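Phospholipase/Carboxylesterase (Dyadobacter fermentans, PDB 4H0C) probably hydrolyses carboxylic esters and possibly palmitoyl thioesters on proteins, as a serine hydrolase of the alpha/beta-hydrolase superfamily. Local coordinates at residues A[128-133]-A[155-159]; A[134-140]-A[169-173]. All coordinates share one frame. Residue numbers count along the deposited sequence, not the author numbering.

Interaction 1: A[128-133]-A[155-159]; sequences IIAFTG and FISTG
This is a parallel pairing of two neighbouring strands, 127-131 and 153-160, in the central sheet of an alpha/beta-hydrolase fold. The short strand axes run 4.8 Å apart at 2°, with I129 opposite F155 (CA-CA 4.9 Å) and A130 opposite I156 (CA-CA 4.8 Å). The hydrogen-bond ladder goes from F155 N to I128 O (2.9 Å), A130 N to F155 O (2.8 Å) and S157 N to A130 O (3.2 Å). Past F131 the first strand ends: T132 takes positive phi and psi (57/67), turning the chain, and its N makes a weak 3.4 Å hydrogen bond to S157 OG. I129, F131 (chi1 m) and F155 (chi1 t) share one face, F131 CD1 lying 4.0 Å from F155 CE2; A130 and I156 (tt) share the other, A130 CB 4.4 Å from I156 CG1. S157 OG also hydrogen-bonds to E200. The I129-F131-F155 face packs against helix 198-206, the A130-I156 face meets helix 109-120, and I156 reaches helix 167-179 as well.

Interaction 2: A[134-140]-A[169-173]; sequences GLIGQEL and RVQES
R169, with 107 Å² buried, organises this contact, which fastens the loop following strand 127-131 to helix 167-179. Its side chain (chi1 t, then p, p) turns the guanidinium edge to the loop carbonyls: NH1 hydrogen-bonds to L135 O (2.8 Å) and G137 O (2.7 Å), while NH2 shares G137 O (2.9 Å) and reaches Q138 O in a weak 3.2 Å hydrogen bond. The loop curls round the cation at G137, whose phi/psi (130/148) would jam a CB against I136 O. L140 (58 Å²) lies over one guanidinium face, CD2 3.7 Å from R169 CZ and CD1 3.7 Å from E172 CB. L135 (54 Å²) is tied by its backbone: its N hydrogen-bonds to S173 OG (2.9 Å), which donates to R169 O (2.8 Å). G134 CA sits 3.5 Å from S173 OG; a CB there would clash with R169 CG. R169 NE also salt-bridges E172 OE1 (2.8 Å), so the buried charge is balanced within the helix while its other nitrogens satisfy loop carbonyls.

Interactions 1 and 2 join end to end: G133 closes the first and G134 opens the second, so the chain leaving strand 127-131 passes directly into the loop that packs against helix 167-179, which itself follows strand 153-160. Their centres are 12 Å apart and they touch through V170, whose CG2 is 3.6 Å from both T158 CG2 and G133 O, while I156 CD1 lies 4.0 Å from S173 CB. The T132 side chain touches H194, part of a probable S108-H194-D162 catalytic triad, and T132 OG1 hydrogen-bonds to R192. A citrate, probably from the crystallisation liquor, has its nearest atoms about 3 Å from G133 and about 6 Å from G134, placing this junction beside a likely active-site pocket.

Interaction 1: A[128-133]-A[155-159]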
loop_
_atom_site.group_PDB
_atom_site.type_symbol
_atom_site.label_atom_id
_atom_site.label_comp_id
_atom_site.label_asym_id
_atom_site.label_seq_id
_atom_site.Cartn_x
_atom_site.Cartn_y
_atom_site.Cartn_z
ATOM N N ILE A 128 -6.568 3.800 -3.445
ATOM C CA ILE A 128 -5.250 3.333 -3.038
ATOM C C ILE A 128 -4.440 4.526 -2.564
ATOM O O ILE A 128 -4.327 5.521 -3.271
ATOM C CB ILE A 128 -4.535 2.619 -4.221
ATOM C CG1 ILE A 128 -5.337 1.370 -4.637
ATOM C CG2 ILE A 128 -3.116 2.242 -3.825
ATOM C CD1 ILE A 128 -4.969 0.790 -6.006
ATOM N N ILE A 129 -3.907 4.439 -1.347
ATOM C CA ILE A 129 -3.137 5.534 -0.754
ATOM C C ILE A 129 -1.721 5.060 -0.466
ATOM O O ILE A 129 -1.502 4.162 0.367
ATOM C CB ILE A 129 -3.809 5.996 0.548
ATOM C CG1 ILE A 129 -5.262 6.427 0.295
ATOM C CG2 ILE A 129 -2.994 7.114 1.170
ATOM C CD1 ILE A 129 -6.126 6.278 1.537
ATOM N N ALA A 130 -0.750 5.632 -1.174
ATOM C CA ALA A 130 0.649 5.246 -1.031
ATOM C C ALA A 130 1.468 6.421 -0.529
ATOM O O ALA A 130 1.991 7.236 -1.319
ATOM C CB ALA A 130 1.197 4.718 -2.351
ATOM N N PHE A 131 1.546 6.547 0.800
ATOM C CA PHE A 131 2.340 7.617 1.422
ATOM C C PHE A 131 3.815 7.255 1.333
ATOM O O PHE A 131 4.285 6.366 2.046
ATOM C CB PHE A 131 1.988 7.812 2.908
ATOM C CG PHE A 131 0.579 8.288 3.174
ATOM C CD1 PHE A 131 0.120 9.512 2.686
ATOM C CD2 PHE A 131 -0.280 7.522 3.982
ATOM C CE1 PHE A 131 -1.170 9.951 2.977
ATOM C CE2 PHE A 131 -1.558 7.960 4.283
ATOM C CZ PHE A 131 -2.016 9.178 3.772
ATOM N N THR A 132 4.543 7.978 0.483
ATOM C CA THR A 132 6.002 7.808 0.304
ATOM C C THR A 132 6.403 6.388 -0.091
ATOM O O THR A 132 7.051 5.645 0.676
ATOM C CB THR A 132 6.788 8.301 1.520
ATOM O OG1 THR A 132 6.281 9.593 1.893
ATOM C CG2 THR A 132 8.325 8.432 1.190
ATOM N N GLY A 133 6.011 6.003 -1.294
ATOM C CA GLY A 133 6.371 4.697 -1.806
ATOM C C GLY A 133 6.410 4.669 -3.322
ATOM O O GLY A 133 5.957 5.602 -3.998
ATOM N N PHE A 155 -3.541 7.884 -4.694
ATOM C CA PHE A 155 -2.705 8.985 -4.203
ATOM C C PHE A 155 -1.313 8.451 -3.945
ATOM O O PHE A 155 -1.142 7.473 -3.236
ATOM C CB PHE A 155 -3.272 9.577 -2.919
ATOM C CG PHE A 155 -2.413 10.668 -2.328
ATOM C CD1 PHE A 155 -2.474 11.976 -2.839
ATOM C CD2 PHE A 155 -1.505 10.396 -1.297
ATOM C CE1 PHE A 155 -1.669 12.993 -2.310
ATOM C CE2 PHE A 155 -0.710 11.416 -0.760
ATOM C CZ PHE A 155 -0.789 12.709 -1.273
ATOM N N ILE A 156 -0.319 9.082 -4.552
ATOM C CA ILE A 156 1.069 8.696 -4.353
ATOM C C ILE A 156 1.879 9.945 -4.030
ATOM O O ILE A 156 1.810 10.953 -4.727
ATOM C CB ILE A 156 1.644 7.890 -5.558
ATOM C CG1 ILE A 156 3.076 7.400 -5.289
ATOM C CG2 ILE A 156 1.559 8.681 -6.856
ATOM C CD1 ILE A 156 3.604 6.439 -6.354
ATOM N N SER A 157 2.624 9.881 -2.939
ATOM C CA SER A 157 3.446 11.021 -2.541
ATOM C C SER A 157 4.856 10.605 -2.203
ATOM O O SER A 157 5.139 9.434 -1.986
ATOM C CB SER A 157 2.837 11.687 -1.324
ATOM O OG SER A 157 2.802 10.765 -0.259
ATOM N N THR A 158 5.738 11.590 -2.188
ATOM C CA THR A 158 7.058 11.458 -1.600
ATOM C C THR A 158 7.597 12.845 -1.271
ATOM O O THR A 158 6.998 13.876 -1.638
ATOM C CB THR A 158 8.042 10.651 -2.491
ATOM O OG1 THR A 158 9.225 10.329 -1.733
ATOM C CG2 THR A 158 8.413 11.414 -3.777
ATOM N N GLY A 159 8.722 12.878 -0.580
ATOM C CA GLY A 159 9.402 14.137 -0.361
ATOM C C GLY A 159 10.533 14.278 -1.372
ATOM O O GLY A 159 10.904 13.315 -2.069
#

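Interaction 2: A[134-140]-A[169-173]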
loop_
_atom_site.group_PDB
_atom_site.type_symbol
_atom_site.label_atom_id
_atom_site.label_comp_id
_atom_site.label_asym_id
_atom_site.label_seq_id
_atom_site.Cartn_x
_atom_site.Cartn_y
_atom_site.Cartn_z
ATOM N N GLY A 134 6.953 3.579 -3.844
ATOM C CA GLY A 134 7.021 3.331 -5.278
ATOM C C GLY A 134 6.961 1.839 -5.574
ATOM O O GLY A 134 7.064 0.994 -4.673
ATOM N N LEU A 135 6.825 1.511 -6.854
ATOM C CA LEU A 135 6.859 0.115 -7.282
ATOM C C LEU A 135 8.258 -0.486 -7.009
ATOM O O LEU A 135 9.249 0.236 -6.949
ATOM C CB LEU A 135 6.485 0.020 -8.751
ATOM C CG LEU A 135 5.016 0.344 -9.125
ATOM C CD1 LEU A 135 4.920 0.446 -10.641
ATOM C CD2 LEU A 135 4.014 -0.666 -8.568
ATOM N N ILE A 136 8.319 -1.802 -6.860
ATOM C CA ILE A 136 9.459 -2.466 -6.224
ATOM C C ILE A 136 10.426 -3.064 -7.245
ATOM O O ILE A 136 9.993 -3.672 -8.214
ATOM C CB ILE A 136 8.952 -3.555 -5.218
ATOM C CG1 ILE A 136 8.223 -2.904 -4.017
ATOM C CG2 ILE A 136 10.082 -4.460 -4.732
ATOM C CD1 ILE A 136 7.563 -3.886 -3.067
ATOM N N GLY A 137 11.735 -2.888 -7.012
ATOM C CA GLY A 137 12.787 -3.593 -7.762
ATOM C C GLY A 137 13.832 -2.643 -8.286
ATOM O O GLY A 137 13.501 -1.518 -8.640
ATOM N N GLN A 138 15.087 -3.087 -8.379
ATOM C CA GLN A 138 16.118 -2.264 -8.992
ATOM C C GLN A 138 15.706 -1.916 -10.425
ATOM O O GLN A 138 15.831 -0.755 -10.849
ATOM C CB GLN A 138 17.457 -2.978 -8.978
ATOM C CG GLN A 138 18.596 -2.064 -9.417
ATOM C CD GLN A 138 19.943 -2.697 -9.208
ATOM O OE1 GLN A 138 20.531 -2.579 -8.146
ATOM N NE2 GLN A 138 20.422 -3.397 -10.211
ATOM N N GLU A 139 15.240 -2.927 -11.160
ATOM C CA GLU A 139 14.655 -2.744 -12.492
ATOM C C GLU A 139 13.153 -2.938 -12.339
ATOM O O GLU A 139 12.735 -3.841 -11.631
ATOM C CB GLU A 139 15.203 -3.794 -13.473
ATOM C CG GLU A 139 16.634 -3.545 -13.934
ATOM C CD GLU A 139 17.677 -3.941 -12.904
ATOM O OE1 GLU A 139 17.414 -4.879 -12.114
ATOM O OE2 GLU A 139 18.765 -3.319 -12.888
ATOM N N LEU A 140 12.334 -2.093 -12.960
ATOM C CA LEU A 140 10.901 -2.377 -13.000
ATOM C C LEU A 140 10.680 -3.565 -13.915
ATOM O O LEU A 140 11.204 -3.600 -15.026
ATOM C CB LEU A 140 10.120 -1.180 -13.506
ATOM C CG LEU A 140 10.249 0.082 -12.635
ATOM C CD1 LEU A 140 9.943 1.340 -13.435
ATOM C CD2 LEU A 140 9.368 -0.032 -11.405
ATOM N N ARG A 169 11.644 7.231 -9.159
ATOM C CA ARG A 169 10.844 5.999 -9.032
ATOM C C ARG A 169 9.360 6.283 -8.788
ATOM O O ARG A 169 8.501 5.573 -9.292
ATOM C CB ARG A 169 11.420 5.043 -7.968
ATOM C CG ARG A 169 10.616 3.754 -7.729
ATOM C CD ARG A 169 10.290 2.954 -8.998
ATOM N NE ARG A 169 11.497 2.446 -9.666
ATOM C CZ ARG A 169 12.124 1.308 -9.380
ATOM N NH1 ARG A 169 11.653 0.478 -8.442
ATOM N NH2 ARG A 169 13.232 0.980 -10.067
ATOM N N VAL A 170 9.047 7.342 -8.051
ATOM C CA VAL A 170 7.642 7.747 -7.922
ATOM C C VAL A 170 7.067 8.126 -9.305
ATOM O O VAL A 170 5.963 7.679 -9.668
ATOM C CB VAL A 170 7.472 8.887 -6.888
ATOM C CG1 VAL A 170 6.067 9.488 -6.937
ATOM C CG2 VAL A 170 7.768 8.349 -5.498
ATOM N N GLN A 171 7.829 8.907 -10.082
ATOM C CA GLN A 171 7.433 9.277 -11.474
ATOM C C GLN A 171 7.191 8.040 -12.346
ATOM O O GLN A 171 6.150 7.937 -13.026
ATOM C CB GLN A 171 8.461 10.226 -12.110
ATOM C CG GLN A 171 8.509 11.575 -11.418
ATOM C CD GLN A 171 9.679 12.473 -11.823
ATOM O OE1 GLN A 171 10.793 12.016 -12.141
ATOM N NE2 GLN A 171 9.435 13.771 -11.781
ATOM N N GLU A 172 8.117 7.087 -12.286
ATOM C CA GLU A 172 7.998 5.826 -13.034
ATOM C C GLU A 172 6.751 5.080 -12.631
ATOM O O GLU A 172 6.053 4.525 -13.495
ATOM C CB GLU A 172 9.209 4.911 -12.818
ATOM C CG GLU A 172 10.501 5.464 -13.355
ATOM C CD GLU A 172 11.723 4.638 -12.980
ATOM O OE1 GLU A 172 11.909 4.287 -11.789
ATOM O OE2 GLU A 172 12.519 4.348 -13.892
ATOM N N SER A 173 6.491 5.049 -11.316
ATOM C CA SER A 173 5.313 4.367 -10.753
ATOM C C SER A 173 4.038 5.022 -11.255
ATOM O O SER A 173 3.088 4.330 -11.662
ATOM C CB SER A 173 5.362 4.341 -9.205
ATOM O OG SER A 173 6.517 3.640 -8.762
#